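Local coordinates for O-succinylhomoserine sulfhydrylase (Mycobacterium tuberculosis, PDB 3NDN), which probably catalyses the formation of L-homocysteine from O-succinyl-L-homoserine and hydrogen sulfide, using pyridoxal 5'-phosphate as cofactor, at residues A[114-119]-A[167-172]; A[343-348]-A[367-372]. One frame throughout, in Å; residues are numbered along the deposited sequence.

Contact 1: residues A[114-119]-A[167-172]; sequences GALLGA and TQAVFF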
ATOM      1  N   GLY A 114      14.135 -16.368 -23.935  1.00 31.93           N
ATOM      2  CA  GLY A 114      13.737 -15.692 -25.170  1.00 32.16           C
ATOM      3  C   GLY A 114      14.796 -14.713 -25.658  1.00 32.27           C
ATOM      4  O   GLY A 114      14.957 -14.502 -26.862  1.00 32.41           O
ATOM      5  N   ALA A 115      15.532 -14.123 -24.718  1.00 31.38           N
ATOM      6  CA  ALA A 115      16.636 -13.223 -25.031  1.00 31.59           C
ATOM      7  C   ALA A 115      17.786 -13.926 -25.770  1.00 32.47           C
ATOM      8  O   ALA A 115      18.551 -13.273 -26.480  1.00 33.11           O
ATOM      9  CB  ALA A 115      17.174 -12.617 -23.735  1.00 30.93           C
ATOM     10  N   LEU A 116      17.929 -15.232 -25.545  1.00 32.28           N
ATOM     11  CA  LEU A 116      19.020 -16.034 -26.128  1.00 33.62           C
ATOM     12  C   LEU A 116      18.573 -16.826 -27.365  1.00 34.63           C
ATOM     13  O   LEU A 116      19.420 -17.324 -28.138  1.00 36.23           O
ATOM     14  CB  LEU A 116      19.582 -17.008 -25.077  1.00 32.96           C
ATOM     15  CG  LEU A 116      20.286 -16.447 -23.821  1.00 33.36           C
ATOM     16  CD1 LEU A 116      20.478 -17.543 -22.771  1.00 34.42           C
ATOM     17  CD2 LEU A 116      21.634 -15.813 -24.179  1.00 34.20           C
ATOM     18  N   LEU A 117      17.259 -16.953 -27.549  1.00 34.76           N
ATOM     19  CA  LEU A 117      16.698 -17.942 -28.487  1.00 35.74           C
ATOM     20  C   LEU A 117      15.625 -17.420 -29.464  1.00 35.94           C
ATOM     21  O   LEU A 117      14.458 -17.235 -29.092  1.00 35.56           O
ATOM     22  CB  LEU A 117      16.149 -19.156 -27.721  1.00 34.78           C
ATOM     23  CG  LEU A 117      17.060 -19.984 -26.810  1.00 34.79           C
ATOM     24  CD1 LEU A 117      16.217 -20.808 -25.863  1.00 31.36           C
ATOM     25  CD2 LEU A 117      18.013 -20.896 -27.630  1.00 34.13           C
ATOM     26  N   GLY A 118      16.031 -17.214 -30.717  1.00 36.94           N
ATOM     27  CA  GLY A 118      15.089 -16.923 -31.812  1.00 37.36           C
ATOM     28  C   GLY A 118      14.789 -18.158 -32.661  1.00 38.09           C
ATOM     29  O   GLY A 118      15.270 -19.265 -32.367  1.00 37.85           O
ATOM     30  N   ALA A 119      13.966 -17.983 -33.693  1.00 38.66           N
ATOM     31  CA  ALA A 119      13.689 -19.070 -34.639  1.00 39.18           C
ATOM     32  C   ALA A 119      14.998 -19.663 -35.157  1.00 39.43           C
ATOM     33  O   ALA A 119      15.871 -18.935 -35.624  1.00 39.76           O
ATOM     34  CB  ALA A 119      12.805 -18.567 -35.801  1.00 39.75           C
ATOM     35  N   THR A 167      25.516 -24.881 -29.840  1.00 45.74           N
ATOM     36  CA  THR A 167      24.303 -24.695 -29.030  1.00 44.03           C
ATOM     37  C   THR A 167      24.253 -23.237 -28.517  1.00 42.79           C
ATOM     38  O   THR A 167      25.309 -22.620 -28.297  1.00 42.12           O
ATOM     39  CB  THR A 167      24.287 -25.742 -27.866  1.00 44.29           C
ATOM     40  OG1 THR A 167      24.302 -27.070 -28.423  1.00 44.21           O
ATOM     41  CG2 THR A 167      23.071 -25.592 -26.938  1.00 43.24           C
ATOM     42  N   GLN A 168      23.042 -22.685 -28.358  1.00 41.48           N
ATOM     43  CA  GLN A 168      22.863 -21.299 -27.881  1.00 40.40           C
ATOM     44  C   GLN A 168      22.605 -21.174 -26.364  1.00 39.31           C
ATOM     45  O   GLN A 168      23.141 -20.268 -25.719  1.00 39.10           O
ATOM     46  CB  GLN A 168      21.750 -20.581 -28.668  1.00 40.58           C
ATOM     47  CG  GLN A 168      22.189 -19.992 -30.012  1.00 41.01           C
ATOM     48  CD  GLN A 168      22.425 -21.065 -31.073  1.00 42.00           C
ATOM     49  OE1 GLN A 168      21.591 -21.959 -31.264  1.00 41.80           O
ATOM     50  NE2 GLN A 168      23.567 -20.990 -31.751  1.00 42.99           N
ATOM     51  N   ALA A 169      21.799 -22.080 -25.805  1.00 38.29           N
ATOM     52  CA  ALA A 169      21.440 -22.023 -24.377  1.00 37.69           C
ATOM     53  C   ALA A 169      21.345 -23.393 -23.709  1.00 37.16           C
ATOM     54  O   ALA A 169      21.033 -24.386 -24.361  1.00 37.22           O
ATOM     55  CB  ALA A 169      20.136 -21.230 -24.170  1.00 36.54           C
ATOM     56  N   VAL A 170      21.638 -23.413 -22.403  1.00 36.55           N
ATOM     57  CA  VAL A 170      21.449 -24.564 -21.512  1.00 35.96           C
ATOM     58  C   VAL A 170      20.595 -24.099 -20.301  1.00 35.74           C
ATOM     59  O   VAL A 170      20.858 -23.028 -19.735  1.00 35.47           O
ATOM     60  CB  VAL A 170      22.822 -25.111 -21.043  1.00 36.59           C
ATOM     61  CG1 VAL A 170      22.704 -25.973 -19.771  1.00 36.67           C
ATOM     62  CG2 VAL A 170      23.513 -25.914 -22.188  1.00 36.32           C
ATOM     63  N   PHE A 171      19.580 -24.879 -19.917  1.00 35.39           N
ATOM     64  CA  PHE A 171      18.708 -24.532 -18.760  1.00 35.01           C
ATOM     65  C   PHE A 171      18.503 -25.742 -17.825  1.00 35.11           C
ATOM     66  O   PHE A 171      18.183 -26.826 -18.300  1.00 35.06           O
ATOM     67  CB  PHE A 171      17.341 -24.021 -19.257  1.00 34.48           C
ATOM     68  CG  PHE A 171      16.372 -23.644 -18.143  1.00 34.65           C
ATOM     69  CD1 PHE A 171      16.569 -22.497 -17.387  1.00 34.64           C
ATOM     70  CD2 PHE A 171      15.278 -24.455 -17.843  1.00 35.87           C
ATOM     71  CE1 PHE A 171      15.685 -22.152 -16.342  1.00 35.04           C
ATOM     72  CE2 PHE A 171      14.380 -24.112 -16.808  1.00 37.09           C
ATOM     73  CZ  PHE A 171      14.591 -22.957 -16.058  1.00 34.44           C
ATOM     74  N   PHE A 172      18.673 -25.554 -16.506  1.00 34.26           N
ATOM     75  CA  PHE A 172      18.314 -26.586 -15.505  1.00 34.38           C
ATOM     76  C   PHE A 172      18.023 -25.975 -14.115  1.00 33.95           C
ATOM     77  O   PHE A 172      18.380 -24.819 -13.870  1.00 33.19           O
ATOM     78  CB  PHE A 172      19.392 -27.693 -15.391  1.00 34.50           C
ATOM     79  CG  PHE A 172      20.777 -27.196 -14.972  1.00 34.68           C
ATOM     80  CD1 PHE A 172      21.119 -27.070 -13.626  1.00 33.24           C
ATOM     81  CD2 PHE A 172      21.746 -26.898 -15.936  1.00 34.91           C
ATOM     82  CE1 PHE A 172      22.397 -26.617 -13.234  1.00 34.99           C
ATOM     83  CE2 PHE A 172      23.030 -26.443 -15.566  1.00 34.58           C
ATOM     84  CZ  PHE A 172      23.364 -26.301 -14.206  1.00 33.07           C
TER
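L116 lays its CD1 methyl against the methyl of A169, with 4.0 Å between the two carbons. A second leucine branch reaches the same small side chain: L117 CD2 stands 4.1 Å from A169 CB, so that the alanine methyl is shared by two consecutive leucines. Both leucines have CG anti to the carbonyl carbon (chi1 -65° and -59°), and from there a terminal methyl of each meets A169. The L117 side chain crosses that of Q168 obliquely, L117 CD2 meeting Q168 CB at 3.9 Å. Q168 takes part chiefly through CB; its chain then bends at chi2 (73°) and carries the amide off to R122, whose backbone N hydrogen-bonds to OE1. The case illustrates how a helix-to-strand connection is fitted to a sheet. Residues 114-119 run on from the end of helix 105-114 and lead toward strand 122-126, the neighbour of strand 169-173 in the large seven-stranded sheet. L116 extends the cover to V200 and L117 to L123, one on each strand flanking 169-173. With no hydrogen bond between the two segments, their contact is chiefly one of aliphatic carbons, and polar bonds of the loop run instead from G118 N to D121 and from L117 O to W144 of the second subunit.

Contact 2: residues A[343-348]-A[367-372]; sequences RAFEVL and VTHPAT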
ATOM      1  N   ARG A 343      -3.710 -43.606   2.315  1.00 44.33           N
ATOM      2  CA  ARG A 343      -2.864 -43.417   3.485  1.00 43.68           C
ATOM      3  C   ARG A 343      -2.272 -41.997   3.499  1.00 42.21           C
ATOM      4  O   ARG A 343      -2.268 -41.330   4.541  1.00 41.45           O
ATOM      5  CB  ARG A 343      -1.779 -44.494   3.502  1.00 44.37           C
ATOM      6  CG  ARG A 343      -0.796 -44.419   4.659  1.00 47.03           C
ATOM      7  CD  ARG A 343      -1.308 -45.052   5.967  1.00 52.08           C
ATOM      8  NE  ARG A 343      -0.364 -44.775   7.056  1.00 54.45           N
ATOM      9  CZ  ARG A 343      -0.563 -43.891   8.033  1.00 55.54           C
ATOM     10  NH1 ARG A 343      -1.697 -43.194   8.100  1.00 56.91           N
ATOM     11  NH2 ARG A 343       0.376 -43.709   8.955  1.00 55.78           N
ATOM     12  N   ALA A 344      -1.784 -41.547   2.344  1.00 40.88           N
ATOM     13  CA  ALA A 344      -1.294 -40.161   2.186  1.00 40.22           C
ATOM     14  C   ALA A 344      -2.365 -39.105   2.503  1.00 39.78           C
ATOM     15  O   ALA A 344      -2.099 -38.153   3.233  1.00 38.99           O
ATOM     16  CB  ALA A 344      -0.723 -39.937   0.779  1.00 40.07           C
ATOM     17  N   PHE A 345      -3.571 -39.278   1.957  1.00 39.84           N
ATOM     18  CA  PHE A 345      -4.686 -38.361   2.233  1.00 39.99           C
ATOM     19  C   PHE A 345      -5.031 -38.312   3.726  1.00 39.97           C
ATOM     20  O   PHE A 345      -5.346 -37.257   4.262  1.00 39.62           O
ATOM     21  CB  PHE A 345      -5.929 -38.751   1.417  1.00 40.48           C
ATOM     22  CG  PHE A 345      -5.955 -38.185   0.017  1.00 41.25           C
ATOM     23  CD1 PHE A 345      -4.771 -37.905  -0.673  1.00 41.52           C
ATOM     24  CD2 PHE A 345      -7.175 -37.958  -0.630  1.00 41.73           C
ATOM     25  CE1 PHE A 345      -4.799 -37.391  -1.973  1.00 40.07           C
ATOM     26  CE2 PHE A 345      -7.212 -37.449  -1.926  1.00 41.53           C
ATOM     27  CZ  PHE A 345      -6.020 -37.168  -2.600  1.00 40.87           C
ATOM     28  N   GLU A 346      -4.967 -39.461   4.390  1.00 40.77           N
ATOM     29  CA  GLU A 346      -5.248 -39.562   5.820  1.00 41.63           C
ATOM     30  C   GLU A 346      -4.282 -38.712   6.658  1.00 40.31           C
ATOM     31  O   GLU A 346      -4.692 -38.051   7.625  1.00 40.91           O
ATOM     32  CB  GLU A 346      -5.185 -41.037   6.266  1.00 42.53           C
ATOM     33  CG  GLU A 346      -5.682 -41.267   7.688  1.00 47.15           C
ATOM     34  CD  GLU A 346      -5.507 -42.712   8.182  1.00 52.69           C
ATOM     35  OE1 GLU A 346      -4.610 -43.440   7.686  1.00 52.87           O
ATOM     36  OE2 GLU A 346      -6.278 -43.107   9.087  1.00 55.64           O
ATOM     37  N   VAL A 347      -3.009 -38.731   6.274  1.00 39.13           N
ATOM     38  CA  VAL A 347      -1.944 -37.999   6.978  1.00 37.79           C
ATOM     39  C   VAL A 347      -2.117 -36.481   6.808  1.00 37.83           C
ATOM     40  O   VAL A 347      -2.061 -35.719   7.791  1.00 36.96           O
ATOM     41  CB  VAL A 347      -0.527 -38.458   6.497  1.00 37.56           C
ATOM     42  CG1 VAL A 347       0.580 -37.594   7.097  1.00 36.38           C
ATOM     43  CG2 VAL A 347      -0.284 -39.947   6.836  1.00 37.35           C
ATOM     44  N   LEU A 348      -2.355 -36.046   5.578  1.00 37.52           N
ATOM     45  CA  LEU A 348      -2.581 -34.612   5.326  1.00 38.40           C
ATOM     46  C   LEU A 348      -3.795 -34.095   6.100  1.00 39.26           C
ATOM     47  O   LEU A 348      -3.751 -33.006   6.672  1.00 38.92           O
ATOM     48  CB  LEU A 348      -2.724 -34.322   3.834  1.00 38.49           C
ATOM     49  CG  LEU A 348      -1.463 -33.896   3.064  1.00 38.32           C
ATOM     50  CD1 LEU A 348      -0.376 -34.956   3.105  1.00 37.33           C
ATOM     51  CD2 LEU A 348      -1.865 -33.602   1.628  1.00 38.61           C
ATOM     52  N   VAL A 367       2.102 -28.238   3.513  1.00 30.88           N
ATOM     53  CA  VAL A 367       2.207 -29.646   3.068  1.00 31.65           C
ATOM     54  C   VAL A 367       1.404 -29.900   1.774  1.00 32.44           C
ATOM     55  O   VAL A 367       0.307 -29.363   1.609  1.00 32.52           O
ATOM     56  CB  VAL A 367       1.817 -30.657   4.203  1.00 31.98           C
ATOM     57  CG1 VAL A 367       0.333 -30.541   4.609  1.00 33.79           C
ATOM     58  CG2 VAL A 367       2.139 -32.090   3.808  1.00 32.95           C
ATOM     59  N   THR A 368       1.971 -30.688   0.861  1.00 32.90           N
ATOM     60  CA  THR A 368       1.265 -31.046  -0.383  1.00 34.64           C
ATOM     61  C   THR A 368       1.491 -32.513  -0.833  1.00 34.80           C
ATOM     62  O   THR A 368       2.491 -33.144  -0.461  1.00 34.95           O
ATOM     63  CB  THR A 368       1.583 -30.025  -1.520  1.00 34.10           C
ATOM     64  OG1 THR A 368       0.591 -30.129  -2.544  1.00 37.12           O
ATOM     65  CG2 THR A 368       2.970 -30.277  -2.133  1.00 34.53           C
ATOM     66  N   HIS A 369       0.563 -33.041  -1.648  1.00 35.73           N
ATOM     67  CA  HIS A 369       0.671 -34.385  -2.237  1.00 36.23           C
ATOM     68  C   HIS A 369       0.966 -34.234  -3.733  1.00 36.76           C
ATOM     69  O   HIS A 369       0.045 -33.957  -4.517  1.00 36.42           O
ATOM     70  CB  HIS A 369      -0.658 -35.146  -2.030  1.00 36.95           C
ATOM     71  CG  HIS A 369      -0.669 -36.546  -2.572  1.00 37.10           C
ATOM     72  ND1 HIS A 369      -1.414 -36.912  -3.676  1.00 37.93           N
ATOM     73  CD2 HIS A 369      -0.062 -37.677  -2.140  1.00 37.17           C
ATOM     74  CE1 HIS A 369      -1.246 -38.201  -3.911  1.00 37.94           C
ATOM     75  NE2 HIS A 369      -0.437 -38.689  -2.989  1.00 39.28           N
ATOM     76  N   PRO A 370       2.241 -34.406  -4.136  1.00 36.60           N
ATOM     77  CA  PRO A 370       2.626 -34.078  -5.515  1.00 37.17           C
ATOM     78  C   PRO A 370       1.906 -34.849  -6.626  1.00 38.45           C
ATOM     79  O   PRO A 370       1.612 -34.262  -7.663  1.00 38.57           O
ATOM     80  CB  PRO A 370       4.130 -34.364  -5.539  1.00 37.07           C
ATOM     81  CG  PRO A 370       4.568 -34.163  -4.101  1.00 36.60           C
ATOM     82  CD  PRO A 370       3.420 -34.703  -3.293  1.00 36.68           C
ATOM     83  N   ALA A 371       1.607 -36.133  -6.410  1.00 39.54           N
ATOM     84  CA  ALA A 371       0.979 -36.972  -7.448  1.00 41.88           C
ATOM     85  C   ALA A 371      -0.407 -36.480  -7.903  1.00 43.05           C
ATOM     86  O   ALA A 371      -0.840 -36.784  -9.020  1.00 43.75           O
ATOM     87  CB  ALA A 371       0.920 -38.450  -7.001  1.00 41.86           C
ATOM     88  N   THR A 372      -1.093 -35.717  -7.052  1.00 44.18           N
ATOM     89  CA  THR A 372      -2.405 -35.160  -7.403  1.00 45.82           C
ATOM     90  C   THR A 372      -2.416 -33.621  -7.549  1.00 46.85           C
ATOM     91  O   THR A 372      -3.451 -33.037  -7.861  1.00 47.14           O
ATOM     92  CB  THR A 372      -3.508 -35.613  -6.405  1.00 45.88           C
ATOM     93  OG1 THR A 372      -3.147 -35.227  -5.071  1.00 44.38           O
ATOM     94  CG2 THR A 372      -3.714 -37.143  -6.467  1.00 46.60           C
TER
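The imidazole of H369 has F345 CE1 over one face and the backbone N of A371 above the other, the latter 4.1 Å from the plane and offset toward the rim. T372 CB lies at its edge, in plane. F345 in turn presents its own edge, F345 CE1 coming to 3.8 Å from H369 ND1. The two ring planes stand at 88°, a T-shaped stack. T372 OG1 is close to that same phenyl edge, meeting it tip to tip. Both imidazole nitrogens are gripped. H369 ND1 and T372 OG1 are 2.8 Å apart in an almost straight hydrogen bond (175°), which the hydroxyl reaches from the crowded position between backbone N and carbonyl carbon (chi1 57°). NE2 bonds to the carbonyl oxygen of D390, so the ring's rotation is fixed. A344 CB approaches obliquely, 3.8 Å from H369 CD2.

The example is one of a helix laid on a sheet, here helix 340-350 against strand 366-368 and the turn that follows it, in the five-stranded mixed sheet of the C-terminal part of this PLP enzyme. One helical turn beyond A344, L348 crosses V367 obliquely, L348 CD1 at 3.9 Å from V367 CG2, while L348 CD2 rests 4.1 Å from H369 CB. V393 of the adjacent strand also touches L348 and V367. On the second subunit, A59 packs on F345 and L348, and E63 on T372.

Contacts 1 and 2 show the same principle, a neighbouring element packed against a sheet, a loop in contact 1 and a helix in contact 2, in two separate sheets of one chain. Their centres are 36 Å apart and their nearest atoms about 18 Å, so neither touches the other. Contact 1 belongs to the seven-stranded sheet; K227, the predicted site of the lysine-bound pyridoxal phosphate, follows strand 220-224 of that sheet closely in sequence. Contact 2 belongs to the smaller sheet near the C-terminus. They also differ in chemistry: 114-119 with 167-172 is aliphatic, whereas 343-348 with 367-372 adds aromatic rings. Both reach the second subunit, placing each beside an interface of the homotetramer.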